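Local coordinates for protein kojibiose phosphorylase (PDB 6W0P) that belongs to glycosyl hydrolase family 65, joining an N-terminal beta domain, a helical central catalytic domain and a small C-terminal beta domain, at residues I427-Y430 with M431-Y434; K438-N442 with Y443-M447; F593-L596 with Y597-E600; I676-F680 with G681-I685. One frame throughout, in Å; residues are numbered along the deposited sequence. Where two conformers were deposited one is given.

From the N terminus the four contacts come in series. Each lies within one unbroken run of residues, so none closes a long loop, and none nests in or crosses another. Interactions 1 and 2 sit on consecutive helices, 418-434 and 437-458, which pack together where Met431 CG meets Met440 CE at 3.5 Å. Interaction 3 follows where helix 590-596 gives way to a 3-10 turn and reaches interaction 1 through Tyr597 and a shared water. Interaction 4 ends helix 666-680 and leads into strand 684-686; Tyr678 touches His429 of interaction 1, and Met684 touches Glu599 of interaction 3. Interaction 2 stays apart from interactions 3 and 4, its nearest atoms about 12 Å and about 15 Å away.

Interaction 1. Residues I427-Y430 with M431-Y434; sequences IYHY and MKIY
Tyr428 and Lys432, one helical turn apart, both carry CG anti to the backbone N (chi1 166° and -179°), and a bend at chi3 of the lysine brings CE up to the hydroxyl end of the phenol. They lie on the last turns of helix 418-434, in the helical central domain of this family 65 protein. The regular i to i+4 ladder is evident from Met431 N to Ile427 O at 2.9 Å and from Tyr434 N to Tyr430 O, also at 2.9 Å. Lys432 CE comes within 3.5 Å of Tyr428 OH. Glu599 lies close by, making a long and weak ion pair with the lysine.

One residue further along, His429 and Ile433 run side by side and point the same way, with His429 CD2 4.2 Å from Ile433 CG1. Tyr430 and Tyr434 instead cross almost at a right angle as side chains: CE1 of Tyr430 rests 3.6 Å from CD2 of Tyr434, yet the ring planes are inclined by only 42°, which makes the pair neither a stack nor a T. The Tyr430 hydroxyl is held by Asp436 and Gln365, and Phe439 of the following helix meets its ring edge-to-face, which would restrict the ring's movement. Met431 adds an oblique Met-aromatic contact, its SD 5.5 Å from the centroid of the Tyr430 ring. Back at the first pair, one water accepts from Tyr428 OH and, at 2.8 Å, from Lys432 NZ, lying in the plane of the Tyr428 ring at its edge.

Interaction 2. Residues K438-N442 with Y443-M447; sequences KFMQN and YGIEM
Tyr443 folds its ring back over its neighbour Asn442 in a CH-pi contact: Asn442 CB lies 4.0 Å from the centroid of the Tyr443 ring, only 23° off the ring normal. The Asn442 carbonyl oxygen also lies over a face of the ring. The tyrosine CG is anti to its carbonyl carbon (chi1 -57°), which holds the ring beside the preceding peptide. Tyr443 CB, meanwhile, meets Phe439 CE1 at 3.8 Å, the two aromatic side chains crossing at a slant, and Tyr376 of helix 365-376 meets the Tyr443 ring edge-to-face.

Near its start, helix 437-458 opens into a wider pi-type turn, seen in the i to i+5 bonds from Gly444 N to Phe439 O at 3.0 Å and from Ile445 N to Met440 O, also 3.0 Å and nearly straight at 172°. Phe439 O additionally accepts from Tyr443 N, and the two donors approach from opposite faces of its carbonyl plane.

Through this i to i+5 spacing Ile445 is matched to Met440, five residues back. Their side chains cross at about a right angle, with Ile445 CG1 3.6 Å from Met440 CG and 3.7 Å from Met440 SD. Glycine at 444 leaves room here for that sulfur and for the Phe439 ring, one face of which lies over Gly444 N. Ile503 of helix 487-504 packs against both Met440 and Ile445.

Interaction 3. Residues F593-L596 with Y597-E600; sequences FMFL and YMEE
Helical bonding loosens around Phe593-Tyr597, and 3-10 geometry takes over at residues 598-600. Within this stretch Tyr597 N makes two weak bonds, to Phe593 O at 3.2 Å and to Met594 O at 3.4 Å, and Tyr597 itself departs from helical geometry with phi -134°. The next amide switches to i to i+3 spacing: Met598 N donates to Phe595 O at 3.2 Å, from well above the carbonyl plane instead of along a lone pair.

Helix 590-596 of the central domain thus runs out into a 3-10 turn, ahead of helix 603-613. Phe595 and Met598 are neighbours on it, their side chains extending in the same direction. Met598 was modelled in two conformers; in the one given, CE lies 3.6 Å from Phe595 CD1, a contact that is therefore uncertain, as are the torsions behind it. Ile630 of helix 624-634 touches Phe595.

Tyr597 packs against the backbone it has just left. Leu596 O lies over one face of its ring, and Phe593 O meets the ring edge in plane. The ring also has a cation-pi partner in Lys495 and meets the Tyr425 ring edge-to-face. Leu596 O is satisfied by the hydroxyl of Tyr425 and by a water at 3.1 Å, the same one that accepts from Tyr428 OH and Lys432 NZ; a second donation, to Glu599 OE2 at 2.6 Å, brings that water to four bonds.

Interaction 4. Residues I676-F680 with G681-I685; sequences IVYGF and GGLMI
Leu683 turns back onto Val677 and Tyr678 just where helix 666-680 ends in a pi-type turn and the chain heads for strand 684-686, an outer strand of a four-stranded mixed sheet. Its CB lies 3.2 Å from Val677 O and 3.8 Å from Val677 CG1. From there CG, anti to the backbone N (chi1 170°), passes 4.2 Å from Val677 CG1. The branch CD2 then presses against that same methyl at 3.4 Å, tighter than usual van der Waals contact, as the leucine runs alongside the valine with both tips facing one way. CD2 also comes near Tyr678 CE1, on a side chain set oblique to the leucine. Ile707 of strand 702-709 touches Leu683 as well.

The backbone that allows this is glycine-rich. Gly681 N donates to Ile676 O at 2.9 Å, five residues back, within the carbonyl plane; Leu683 N reaches six residues back to Val677 O, again in plane and fairly straight at 163°. Gly682, with positive phi (61°), is where the helical course is left; its N donates to Gly679 O from above the carbonyl plane, and its CA makes a CA-H...O contact with Tyr678 O. Gly681 CA packs 3.4 Å from Val677 O. One water donates to both Tyr678 O and Leu683 O, and this leucine oxygen also meets the edge of the tyrosine ring, 3.2 Å from Tyr678 CD1.

Interaction 1. Residues I427-Y430 with M431-Y434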
loop_
_atom_site.group_PDB
_atom_site.type_symbol
_atom_site.label_atom_id
_atom_site.label_comp_id
_atom_site.label_asym_id
_atom_site.label_seq_id
_atom_site.Cartn_x
_atom_site.Cartn_y
_atom_site.Cartn_z
ATOM N N ILE A 427 -5.930 27.974 -15.709
ATOM C CA ILE A 427 -6.543 28.535 -16.947
ATOM C C ILE A 427 -7.315 29.798 -16.563
ATOM O O ILE A 427 -7.050 30.865 -17.177
ATOM C CB ILE A 427 -7.417 27.496 -17.662
ATOM C CG1 ILE A 427 -6.576 26.401 -18.318
ATOM C CG2 ILE A 427 -8.348 28.156 -18.666
ATOM C CD1 ILE A 427 -7.360 25.129 -18.598
ATOM N N TYR A 428 -8.202 29.682 -15.571
ATOM C CA TYR A 428 -9.022 30.776 -14.993
ATOM C C TYR A 428 -8.142 31.937 -14.503
ATOM O O TYR A 428 -8.410 33.100 -14.839
ATOM C CB TYR A 428 -9.881 30.215 -13.865
ATOM C CG TYR A 428 -10.511 31.245 -12.968
ATOM C CD1 TYR A 428 -11.637 31.957 -13.354
ATOM C CD2 TYR A 428 -9.992 31.492 -11.705
ATOM C CE1 TYR A 428 -12.214 32.906 -12.522
ATOM C CE2 TYR A 428 -10.568 32.424 -10.856
ATOM C CZ TYR A 428 -11.678 33.136 -11.267
ATOM O OH TYR A 428 -12.217 34.040 -10.390
ATOM N N HIS A 429 -7.101 31.653 -13.724
ATOM C CA HIS A 429 -6.195 32.685 -13.160
ATOM C C HIS A 429 -5.479 33.403 -14.311
ATOM O O HIS A 429 -5.397 34.644 -14.304
ATOM C CB HIS A 429 -5.251 32.052 -12.125
ATOM C CG HIS A 429 -4.717 33.014 -11.122
ATOM N ND1 HIS A 429 -3.820 32.630 -10.144
ATOM C CD2 HIS A 429 -4.892 34.341 -10.987
ATOM C CE1 HIS A 429 -3.502 33.691 -9.420
ATOM N NE2 HIS A 429 -4.139 34.760 -9.921
ATOM N N TYR A 430 -5.033 32.639 -15.302
ATOM C CA TYR A 430 -4.312 33.145 -16.489
ATOM C C TYR A 430 -5.207 34.126 -17.266
ATOM O O TYR A 430 -4.745 35.231 -17.657
ATOM C CB TYR A 430 -3.908 31.981 -17.390
ATOM C CG TYR A 430 -3.228 32.443 -18.646
ATOM C CD1 TYR A 430 -1.996 33.061 -18.566
ATOM C CD2 TYR A 430 -3.819 32.309 -19.895
ATOM C CE1 TYR A 430 -1.345 33.522 -19.698
ATOM C CE2 TYR A 430 -3.176 32.756 -21.038
ATOM C CZ TYR A 430 -1.941 33.380 -20.934
ATOM O OH TYR A 430 -1.271 33.851 -22.017
ATOM N N MET A 431 -6.452 33.709 -17.516
ATOM C CA MET A 431 -7.439 34.514 -18.271
ATOM C C MET A 431 -7.780 35.748 -17.426
ATOM O O MET A 431 -7.984 36.822 -18.011
ATOM C CB MET A 431 -8.698 33.697 -18.590
ATOM C CG MET A 431 -8.418 32.550 -19.555
ATOM S SD MET A 431 -7.854 33.118 -21.203
ATOM C CE MET A 431 -9.335 33.981 -21.733
ATOM N N LYS A 432 -7.781 35.617 -16.101
ATOM C CA LYS A 432 -8.136 36.739 -15.209
ATOM C C LYS A 432 -7.038 37.816 -15.271
ATOM O O LYS A 432 -7.377 38.983 -15.158
ATOM C CB LYS A 432 -8.371 36.232 -13.788
ATOM C CG LYS A 432 -8.759 37.320 -12.800
ATOM C CD LYS A 432 -8.470 36.951 -11.373
ATOM C CE LYS A 432 -9.680 36.483 -10.591
ATOM N NZ LYS A 432 -9.311 36.255 -9.168
ATOM N N ILE A 433 -5.775 37.446 -15.476
ATOM C CA ILE A 433 -4.660 38.432 -15.560
ATOM C C ILE A 433 -4.515 38.946 -17.002
ATOM O O ILE A 433 -4.219 40.135 -17.152
ATOM C CB ILE A 433 -3.352 37.824 -15.015
ATOM C CG1 ILE A 433 -3.504 37.299 -13.585
ATOM C CG2 ILE A 433 -2.217 38.825 -15.127
ATOM C CD1 ILE A 433 -4.030 38.321 -12.590
ATOM N N TYR A 434 -4.713 38.107 -18.022
ATOM C CA TYR A 434 -4.334 38.418 -19.431
ATOM C C TYR A 434 -5.489 38.360 -20.435
ATOM O O TYR A 434 -5.278 38.786 -21.595
ATOM C CB TYR A 434 -3.275 37.430 -19.891
ATOM C CG TYR A 434 -1.958 37.696 -19.228
ATOM C CD1 TYR A 434 -1.235 38.831 -19.550
ATOM C CD2 TYR A 434 -1.456 36.837 -18.263
ATOM C CE1 TYR A 434 -0.012 39.080 -18.953
ATOM C CE2 TYR A 434 -0.237 37.074 -17.661
ATOM C CZ TYR A 434 0.485 38.198 -18.012
ATOM O OH TYR A 434 1.682 38.448 -17.428
HETATM O O HOH W 1 -10.492 34.037 -7.909
#

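Interaction 2. Residues K438-N442 with Y443-M447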
loop_
_atom_site.group_PDB
_atom_site.type_symbol
_atom_site.label_atom_id
_atom_site.label_comp_id
_atom_site.label_asym_id
_atom_site.label_seq_id
_atom_site.Cartn_x
_atom_site.Cartn_y
_atom_site.Cartn_z
ATOM N N LYS A 438 -7.047 33.992 -27.760
ATOM C CA LYS A 438 -6.420 32.986 -28.659
ATOM C C LYS A 438 -6.002 31.731 -27.882
ATOM O O LYS A 438 -6.218 30.626 -28.392
ATOM C CB LYS A 438 -5.223 33.592 -29.389
ATOM C CG LYS A 438 -5.594 34.690 -30.374
ATOM C CD LYS A 438 -4.800 34.661 -31.672
ATOM C CE LYS A 438 -5.288 35.686 -32.684
ATOM N NZ LYS A 438 -5.724 35.051 -33.954
ATOM N N PHE A 439 -5.389 31.887 -26.707
ATOM C CA PHE A 439 -5.066 30.752 -25.815
ATOM C C PHE A 439 -6.354 29.966 -25.524
ATOM O O PHE A 439 -6.322 28.731 -25.654
ATOM C CB PHE A 439 -4.424 31.194 -24.500
ATOM C CG PHE A 439 -4.410 30.058 -23.518
ATOM C CD1 PHE A 439 -3.536 28.997 -23.692
ATOM C CD2 PHE A 439 -5.362 29.980 -22.516
ATOM C CE1 PHE A 439 -3.575 27.906 -22.840
ATOM C CE2 PHE A 439 -5.388 28.890 -21.660
ATOM C CZ PHE A 439 -4.501 27.851 -21.827
ATOM N N MET A 440 -7.443 30.640 -25.135
ATOM C CA MET A 440 -8.691 29.945 -24.727
ATOM C C MET A 440 -9.256 29.193 -25.949
ATOM O O MET A 440 -9.472 27.970 -25.841
ATOM C CB MET A 440 -9.716 30.920 -24.138
ATOM C CG MET A 440 -11.020 30.276 -23.682
ATOM S SD MET A 440 -10.839 29.039 -22.353
ATOM C CE MET A 440 -10.542 30.097 -20.937
ATOM N N GLN A 441 -9.411 29.863 -27.093
ATOM C CA GLN A 441 -9.955 29.245 -28.336
ATOM C C GLN A 441 -9.093 28.042 -28.739
ATOM O O GLN A 441 -9.642 26.960 -28.919
ATOM C CB GLN A 441 -10.007 30.272 -29.472
ATOM C CG GLN A 441 -10.656 29.757 -30.759
ATOM C CD GLN A 441 -12.078 29.275 -30.564
ATOM O OE1 GLN A 441 -13.002 30.053 -30.310
ATOM N NE2 GLN A 441 -12.261 27.971 -30.680
ATOM N N ASN A 442 -7.782 28.220 -28.873
ATOM C CA ASN A 442 -6.893 27.197 -29.491
ATOM C C ASN A 442 -6.613 26.042 -28.506
ATOM O O ASN A 442 -6.347 24.936 -29.000
ATOM C CB ASN A 442 -5.606 27.833 -30.026
ATOM C CG ASN A 442 -5.849 28.849 -31.119
ATOM O OD1 ASN A 442 -6.958 28.949 -31.630
ATOM N ND2 ASN A 442 -4.818 29.579 -31.508
ATOM N N TYR A 443 -6.700 26.269 -27.183
ATOM C CA TYR A 443 -6.224 25.315 -26.138
ATOM C C TYR A 443 -7.177 25.221 -24.937
ATOM O O TYR A 443 -7.565 24.112 -24.563
ATOM C CB TYR A 443 -4.821 25.711 -25.688
ATOM C CG TYR A 443 -3.831 25.770 -26.817
ATOM C CD1 TYR A 443 -3.480 24.619 -27.500
ATOM C CD2 TYR A 443 -3.292 26.974 -27.244
ATOM C CE1 TYR A 443 -2.594 24.650 -28.564
ATOM C CE2 TYR A 443 -2.394 27.021 -28.299
ATOM C CZ TYR A 443 -2.046 25.855 -28.960
ATOM O OH TYR A 443 -1.157 25.875 -29.995
ATOM N N GLY A 444 -7.519 26.359 -24.337
ATOM C CA GLY A 444 -8.191 26.449 -23.025
ATOM C C GLY A 444 -9.478 25.658 -22.968
ATOM O O GLY A 444 -9.619 24.818 -22.080
ATOM N N ILE A 445 -10.386 25.926 -23.894
ATOM C CA ILE A 445 -11.737 25.303 -23.938
ATOM C C ILE A 445 -11.562 23.785 -23.946
ATOM O O ILE A 445 -12.200 23.126 -23.133
ATOM C CB ILE A 445 -12.519 25.828 -25.152
ATOM C CG1 ILE A 445 -12.635 27.352 -25.106
ATOM C CG2 ILE A 445 -13.883 25.145 -25.259
ATOM C CD1 ILE A 445 -13.174 27.975 -26.381
ATOM N N GLU A 446 -10.696 23.260 -24.815
ATOM C CA GLU A 446 -10.455 21.803 -24.926
ATOM C C GLU A 446 -10.078 21.231 -23.547
ATOM O O GLU A 446 -10.710 20.228 -23.132
ATOM C CB GLU A 446 -9.376 21.493 -25.960
ATOM C CG GLU A 446 -9.313 20.004 -26.260
ATOM C CD GLU A 446 -8.170 19.580 -27.151
ATOM O OE1 GLU A 446 -7.596 20.461 -27.811
ATOM O OE2 GLU A 446 -7.845 18.371 -27.164
ATOM N N MET A 447 -9.100 21.850 -22.874
ATOM C CA MET A 447 -8.603 21.439 -21.532
ATOM C C MET A 447 -9.748 21.477 -20.525
ATOM O O MET A 447 -9.807 20.558 -19.692
ATOM C CB MET A 447 -7.494 22.363 -21.031
ATOM C CG MET A 447 -6.255 22.269 -21.860
ATOM S SD MET A 447 -5.088 23.539 -21.430
ATOM C CE MET A 447 -4.222 22.699 -20.102
HETATM O O HOH W 2 -9.333 24.564 -27.286
#

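Interaction 3. Residues F593-L596 with Y597-E600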
loop_
_atom_site.group_PDB
_atom_site.type_symbol
_atom_site.label_atom_id
_atom_site.label_comp_id
_atom_site.label_asym_id
_atom_site.label_seq_id
_atom_site.Cartn_x
_atom_site.Cartn_y
_atom_site.Cartn_z
ATOM N N PHE A 593 -9.263 26.700 -0.621
ATOM C CA PHE A 593 -10.201 27.226 -1.648
ATOM C C PHE A 593 -10.619 28.651 -1.251
ATOM O O PHE A 593 -10.884 29.450 -2.124
ATOM C CB PHE A 593 -11.346 26.261 -1.961
ATOM C CG PHE A 593 -12.424 26.150 -0.924
ATOM C CD1 PHE A 593 -13.394 27.129 -0.808
ATOM C CD2 PHE A 593 -12.500 25.036 -0.109
ATOM C CE1 PHE A 593 -14.404 27.023 0.135
ATOM C CE2 PHE A 593 -13.521 24.912 0.816
ATOM C CZ PHE A 593 -14.469 25.911 0.937
ATOM N N MET A 594 -10.628 28.969 0.034
ATOM C CA MET A 594 -10.969 30.321 0.503
ATOM C C MET A 594 -9.858 31.282 0.061
ATOM O O MET A 594 -10.191 32.370 -0.438
ATOM C CB MET A 594 -11.202 30.321 2.009
ATOM C CG MET A 594 -12.464 29.539 2.371
ATOM S SD MET A 594 -13.136 29.860 4.019
ATOM C CE MET A 594 -13.931 31.437 3.695
ATOM N N PHE A 595 -8.586 30.855 0.095
ATOM C CA PHE A 595 -7.457 31.660 -0.448
ATOM C C PHE A 595 -7.623 31.858 -1.962
ATOM O O PHE A 595 -7.480 33.003 -2.425
ATOM C CB PHE A 595 -6.123 30.974 -0.178
ATOM C CG PHE A 595 -4.970 31.526 -0.970
ATOM C CD1 PHE A 595 -4.438 32.771 -0.671
ATOM C CD2 PHE A 595 -4.355 30.765 -1.949
ATOM C CE1 PHE A 595 -3.361 33.273 -1.379
ATOM C CE2 PHE A 595 -3.269 31.265 -2.660
ATOM C CZ PHE A 595 -2.789 32.522 -2.384
ATOM N N LEU A 596 -7.912 30.781 -2.713
ATOM C CA LEU A 596 -7.895 30.819 -4.208
ATOM C C LEU A 596 -9.022 31.731 -4.709
ATOM O O LEU A 596 -8.986 32.159 -5.896
ATOM C CB LEU A 596 -8.012 29.412 -4.799
ATOM C CG LEU A 596 -6.854 28.448 -4.518
ATOM C CD1 LEU A 596 -7.190 27.062 -5.057
ATOM C CD2 LEU A 596 -5.534 28.943 -5.118
ATOM N N TYR A 597 -9.990 31.993 -3.838
ATOM C CA TYR A 597 -11.218 32.779 -4.111
ATOM C C TYR A 597 -11.469 33.778 -2.976
ATOM O O TYR A 597 -12.658 34.037 -2.632
ATOM C CB TYR A 597 -12.380 31.812 -4.332
ATOM C CG TYR A 597 -12.330 31.104 -5.657
ATOM C CD1 TYR A 597 -12.663 31.740 -6.845
ATOM C CD2 TYR A 597 -11.955 29.778 -5.709
ATOM C CE1 TYR A 597 -12.609 31.069 -8.060
ATOM C CE2 TYR A 597 -11.903 29.091 -6.906
ATOM C CZ TYR A 597 -12.228 29.734 -8.084
ATOM O OH TYR A 597 -12.157 28.988 -9.219
ATOM N N MET A 598 -10.398 34.362 -2.436
ATOM C CA MET A 598 -10.437 35.306 -1.278
ATOM C C MET A 598 -11.413 36.459 -1.571
ATOM O O MET A 598 -12.057 36.948 -0.623
ATOM C CB MET A 598 -9.042 35.871 -0.971
ATOM C CG MET A 598 -8.406 36.648 -2.127
ATOM S SD MET A 598 -6.806 37.416 -1.736
ATOM C CE MET A 598 -5.902 36.020 -1.060
ATOM N N GLU A 599 -11.539 36.863 -2.844
ATOM C CA GLU A 599 -12.388 38.022 -3.253
ATOM C C GLU A 599 -13.876 37.760 -2.960
ATOM O O GLU A 599 -14.599 38.736 -2.812
ATOM C CB GLU A 599 -12.149 38.430 -4.715
ATOM C CG GLU A 599 -12.790 37.533 -5.778
ATOM C CD GLU A 599 -11.912 36.393 -6.265
ATOM O OE1 GLU A 599 -10.847 36.123 -5.610
ATOM O OE2 GLU A 599 -12.289 35.752 -7.281
ATOM N N GLU A 600 -14.336 36.511 -2.851
ATOM C CA GLU A 600 -15.776 36.164 -2.680
ATOM C C GLU A 600 -16.148 35.996 -1.203
ATOM O O GLU A 600 -17.357 35.833 -0.916
ATOM C CB GLU A 600 -16.095 34.864 -3.411
ATOM C CG GLU A 600 -16.181 35.048 -4.909
ATOM C CD GLU A 600 -15.946 33.786 -5.708
ATOM O OE1 GLU A 600 -16.162 32.677 -5.154
ATOM O OE2 GLU A 600 -15.542 33.925 -6.881
HETATM O O HOH W 1 -10.492 34.037 -7.909
#

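Interaction 4. Residues I676-F680 with G681-I685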
loop_
_atom_site.group_PDB
_atom_site.type_symbol
_atom_site.label_atom_id
_atom_site.label_comp_id
_atom_site.label_asym_id
_atom_site.label_seq_id
_atom_site.Cartn_x
_atom_site.Cartn_y
_atom_site.Cartn_z
ATOM N N ILE A 676 4.652 37.871 0.619
ATOM C CA ILE A 676 4.980 39.332 0.589
ATOM C C ILE A 676 3.881 40.078 -0.187
ATOM O O ILE A 676 3.333 41.043 0.394
ATOM C CB ILE A 676 6.403 39.582 0.050
ATOM C CG1 ILE A 676 7.455 39.114 1.068
ATOM C CG2 ILE A 676 6.565 41.048 -0.332
ATOM C CD1 ILE A 676 8.919 39.177 0.581
ATOM N N VAL A 677 3.501 39.610 -1.386
ATOM C CA VAL A 677 2.644 40.394 -2.330
ATOM C C VAL A 677 1.146 40.147 -2.070
ATOM O O VAL A 677 0.390 41.145 -2.002
ATOM C CB VAL A 677 3.041 40.153 -3.793
ATOM C CG1 VAL A 677 2.099 40.838 -4.755
ATOM C CG2 VAL A 677 4.458 40.620 -4.068
ATOM N N TYR A 678 0.699 38.908 -1.914
ATOM C CA TYR A 678 -0.700 38.596 -1.525
ATOM C C TYR A 678 -0.922 38.897 -0.038
ATOM O O TYR A 678 -2.032 39.295 0.329
ATOM C CB TYR A 678 -1.072 37.148 -1.825
ATOM C CG TYR A 678 -1.289 36.861 -3.287
ATOM C CD1 TYR A 678 -2.311 37.473 -3.995
ATOM C CD2 TYR A 678 -0.489 35.962 -3.968
ATOM C CE1 TYR A 678 -2.523 37.220 -5.344
ATOM C CE2 TYR A 678 -0.693 35.689 -5.314
ATOM C CZ TYR A 678 -1.699 36.336 -6.008
ATOM O OH TYR A 678 -1.912 36.025 -7.317
ATOM N N GLY A 679 0.109 38.694 0.781
ATOM C CA GLY A 679 0.032 38.801 2.246
ATOM C C GLY A 679 0.154 40.241 2.691
ATOM O O GLY A 679 -0.883 40.918 2.798
ATOM N N PHE A 680 1.373 40.688 2.966
ATOM C CA PHE A 680 1.629 42.053 3.465
ATOM C C PHE A 680 1.072 43.056 2.459
ATOM O O PHE A 680 0.456 43.997 2.920
ATOM C CB PHE A 680 3.105 42.251 3.788
ATOM C CG PHE A 680 3.591 41.379 4.918
ATOM C CD1 PHE A 680 3.057 41.497 6.193
ATOM C CD2 PHE A 680 4.574 40.434 4.709
ATOM C CE1 PHE A 680 3.492 40.681 7.225
ATOM C CE2 PHE A 680 5.009 39.627 5.743
ATOM C CZ PHE A 680 4.464 39.739 6.989
ATOM N N GLY A 681 1.231 42.837 1.153
ATOM C CA GLY A 681 0.758 43.775 0.112
ATOM C C GLY A 681 -0.756 43.762 -0.052
ATOM O O GLY A 681 -1.297 44.777 -0.516
ATOM N N GLY A 682 -1.429 42.669 0.311
ATOM C CA GLY A 682 -2.883 42.486 0.124
ATOM C C GLY A 682 -3.296 42.537 -1.340
ATOM O O GLY A 682 -4.429 42.897 -1.625
ATOM N N LEU A 683 -2.426 42.141 -2.264
ATOM C CA LEU A 683 -2.777 42.132 -3.703
ATOM C C LEU A 683 -3.995 41.222 -3.955
ATOM O O LEU A 683 -4.062 40.105 -3.415
ATOM C CB LEU A 683 -1.566 41.676 -4.518
ATOM C CG LEU A 683 -1.870 41.405 -5.990
ATOM C CD1 LEU A 683 -2.172 42.688 -6.721
ATOM C CD2 LEU A 683 -0.709 40.675 -6.640
ATOM N N MET A 684 -4.939 41.720 -4.742
ATOM C CA MET A 684 -6.144 40.981 -5.185
ATOM C C MET A 684 -6.727 41.701 -6.406
ATOM O O MET A 684 -6.824 42.962 -6.394
ATOM C CB MET A 684 -7.153 40.916 -4.028
ATOM C CG MET A 684 -8.445 40.186 -4.331
ATOM S SD MET A 684 -9.635 40.209 -2.921
ATOM C CE MET A 684 -10.109 41.934 -2.835
ATOM N N ILE A 685 -7.080 40.942 -7.440
ATOM C CA ILE A 685 -7.866 41.447 -8.605
ATOM C C ILE A 685 -9.346 41.155 -8.339
ATOM O O ILE A 685 -9.706 39.991 -8.231
ATOM C CB ILE A 685 -7.406 40.810 -9.928
ATOM C CG1 ILE A 685 -5.886 40.839 -10.095
ATOM C CG2 ILE A 685 -8.133 41.437 -11.116
ATOM C CD1 ILE A 685 -5.284 42.221 -10.131
HETATM O O HOH W 3 -4.312 39.424 -0.995
#